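Local coordinates for protein lipase (Streptomyces rimosus, PDB 5MAL) that hydrolyses triacylglycerols and other carboxylic esters, preferring medium-length acyl chains, and also cleaves long-chain acyl-CoA thioesters, at residues Y4-D9 and F47-C52. Residues are numbered along the deposited sequence; the frame is centred on the assembly and turned at random.
Sequences YVALGD and FNFTAC
Asn-48 joins the strand that carries Tyr-4 and Ala-6 through its backbone N and O: its N donates to Tyr-4 O (2.8 Å), and its O accepts from Ala-6 N (2.9 Å), the alternation of a parallel pair. Past Phe-49 the chain leaves the strand, and Ala-6 O is gripped twice, by Thr-50 N and, in its carbonyl plane, by Ala-51 N, each at 3.0 Å. Cys-52 N then bonds to Gly-8 O, carrying the pairing up to Asp-9, which N-caps the helix of the nucleophile Ser-10: OD1 caps Tyr-11 N, while OD2 is hydrogen-bonded to Tyr-141 OH.

Among the side chains, Tyr-4 and Phe-47 run alongside each other, both with CG anti to the backbone N (chi1 171° and 179°). Their planes differ by 23° and the rings are displaced so that they scarcely overlap, with Tyr-4 CD2 3.5 Å from Phe-47 CD1. On the same face, Ala-6 CB meets Phe-49 CD1 at 3.6 Å. On the other, Leu-7 CD2 packs against Thr-50 OG1, a hydroxyl bonded to Gln-64 O.

Tyr-4 OH is hydrogen-bonded to Ser-76 OG, and its ring meets Trp-38 edge-to-face; an alanine here would probably open a gap beside Phe-47 and Trp-38 and leave Ser-76 OG without its phenol partner.

Strand 46-49 edges the parallel sheet of this SGNH hydrolase; strand 3-8 lies between it and strand 74-78, with helix 34-40 against the Tyr-4 face and helix 57-64 against Leu-7.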
loop_
_atom_site.group_PDB
_atom_site.type_symbol
_atom_site.label_atom_id
_atom_site.label_comp_id
_atom_site.label_asym_id
_atom_site.label_seq_id
_atom_site.Cartn_x
_atom_site.Cartn_y
_atom_site.Cartn_z
ATOM N N TYR A 4 15.697 -8.736 -4.871
ATOM C CA TYR A 4 14.374 -8.327 -4.447
ATOM C C TYR A 4 14.179 -6.880 -4.856
ATOM O O TYR A 4 14.943 -6.008 -4.444
ATOM C CB TYR A 4 14.255 -8.512 -2.930
ATOM C CG TYR A 4 13.017 -7.934 -2.276
ATOM C CD1 TYR A 4 11.796 -7.878 -2.946
ATOM C CD2 TYR A 4 13.071 -7.445 -0.964
ATOM C CE1 TYR A 4 10.650 -7.365 -2.314
ATOM C CE2 TYR A 4 11.945 -6.914 -0.349
ATOM C CZ TYR A 4 10.744 -6.883 -1.025
ATOM O OH TYR A 4 9.625 -6.368 -0.418
ATOM N N VAL A 5 13.187 -6.621 -5.698
ATOM C CA VAL A 5 12.817 -5.234 -5.957
ATOM C C VAL A 5 11.505 -4.921 -5.269
ATOM O O VAL A 5 10.500 -5.601 -5.488
ATOM C CB VAL A 5 12.668 -4.925 -7.434
ATOM C CG1 VAL A 5 12.294 -3.452 -7.614
ATOM C CG2 VAL A 5 13.974 -5.258 -8.188
ATOM N N ALA A 6 11.517 -3.883 -4.444
ATOM C CA ALA A 6 10.307 -3.470 -3.749
ATOM C C ALA A 6 9.809 -2.154 -4.321
ATOM O O ALA A 6 10.417 -1.105 -4.136
ATOM C CB ALA A 6 10.565 -3.352 -2.270
ATOM N N LEU A 7 8.686 -2.246 -5.018
ATOM C CA LEU A 7 8.053 -1.125 -5.699
ATOM C C LEU A 7 6.885 -0.597 -4.917
ATOM O O LEU A 7 6.383 -1.252 -4.009
ATOM C CB LEU A 7 7.512 -1.560 -7.061
ATOM C CG LEU A 7 8.443 -2.347 -7.959
ATOM C CD1 LEU A 7 7.579 -2.934 -9.040
ATOM C CD2 LEU A 7 9.494 -1.397 -8.509
ATOM N N GLY A 8 6.405 0.567 -5.324
ATOM C CA GLY A 8 5.110 0.999 -4.862
ATOM C C GLY A 8 5.071 2.363 -4.237
ATOM O O GLY A 8 5.948 3.204 -4.487
ATOM N N ASP A 9 4.034 2.575 -3.425
ATOM C CA ASP A 9 3.771 3.878 -2.840
ATOM C C ASP A 9 4.166 3.877 -1.383
ATOM O O ASP A 9 5.042 3.128 -0.986
ATOM C CB ASP A 9 2.310 4.271 -3.004
ATOM C CG ASP A 9 1.351 3.214 -2.495
ATOM O OD1 ASP A 9 1.732 2.398 -1.623
ATOM O OD2 ASP A 9 0.199 3.218 -2.963
ATOM N N PHE A 47 18.847 -5.942 -2.281
ATOM C CA PHE A 47 17.604 -5.242 -2.016
ATOM C C PHE A 47 17.509 -3.917 -2.766
ATOM O O PHE A 47 18.108 -2.915 -2.382
ATOM C CB PHE A 47 17.489 -5.038 -0.504
ATOM C CG PHE A 47 16.258 -4.313 -0.059
ATOM C CD1 PHE A 47 15.011 -4.604 -0.598
ATOM C CD2 PHE A 47 16.346 -3.364 0.944
ATOM C CE1 PHE A 47 13.882 -3.926 -0.148
ATOM C CE2 PHE A 47 15.222 -2.697 1.390
ATOM C CZ PHE A 47 13.997 -2.983 0.846
ATOM N N ASN A 48 16.736 -3.912 -3.840
ATOM C CA ASN A 48 16.505 -2.687 -4.582
ATOM C C ASN A 48 15.152 -2.085 -4.230
ATOM O O ASN A 48 14.106 -2.538 -4.697
ATOM C CB ASN A 48 16.625 -2.941 -6.086
ATOM C CG ASN A 48 18.072 -2.895 -6.560
ATOM O OD1 ASN A 48 18.711 -1.840 -6.549
ATOM N ND2 ASN A 48 18.592 -4.033 -6.961
ATOM N N PHE A 49 15.202 -1.050 -3.400
ATOM C CA PHE A 49 14.012 -0.494 -2.790
ATOM C C PHE A 49 13.681 0.806 -3.482
ATOM O O PHE A 49 14.326 1.820 -3.213
ATOM C CB PHE A 49 14.286 -0.292 -1.298
ATOM C CG PHE A 49 13.066 -0.058 -0.448
ATOM C CD1 PHE A 49 11.779 -0.235 -0.944
ATOM C CD2 PHE A 49 13.230 0.255 0.898
ATOM C CE1 PHE A 49 10.658 -0.039 -0.120
ATOM C CE2 PHE A 49 12.129 0.432 1.734
ATOM C CZ PHE A 49 10.840 0.282 1.226
ATOM N N THR A 50 12.698 0.776 -4.376
ATOM C CA THR A 50 12.387 1.953 -5.177
ATOM C C THR A 50 10.986 2.500 -4.890
ATOM O O THR A 50 10.569 3.498 -5.472
ATOM C CB THR A 50 12.519 1.656 -6.684
ATOM O OG1 THR A 50 11.657 0.570 -7.037
ATOM C CG2 THR A 50 13.951 1.292 -7.017
ATOM N N ALA A 51 10.259 1.845 -3.994
ATOM C CA ALA A 51 8.962 2.349 -3.564
ATOM C C ALA A 51 9.100 3.793 -3.102
ATOM O O ALA A 51 10.150 4.192 -2.602
ATOM C CB ALA A 51 8.389 1.475 -2.438
ATOM N N CYS A 52 8.045 4.574 -3.252
ATOM C CA CYS A 52 8.182 6.000 -3.020
ATOM C C CYS A 52 6.871 6.618 -2.597
ATOM O O CYS A 52 5.844 6.422 -3.228
ATOM C CB CYS A 52 8.716 6.682 -4.287
ATOM S SG CYS A 52 9.370 8.349 -4.021
HETATM O O HOH W 1 17.385 -6.290 -6.750
#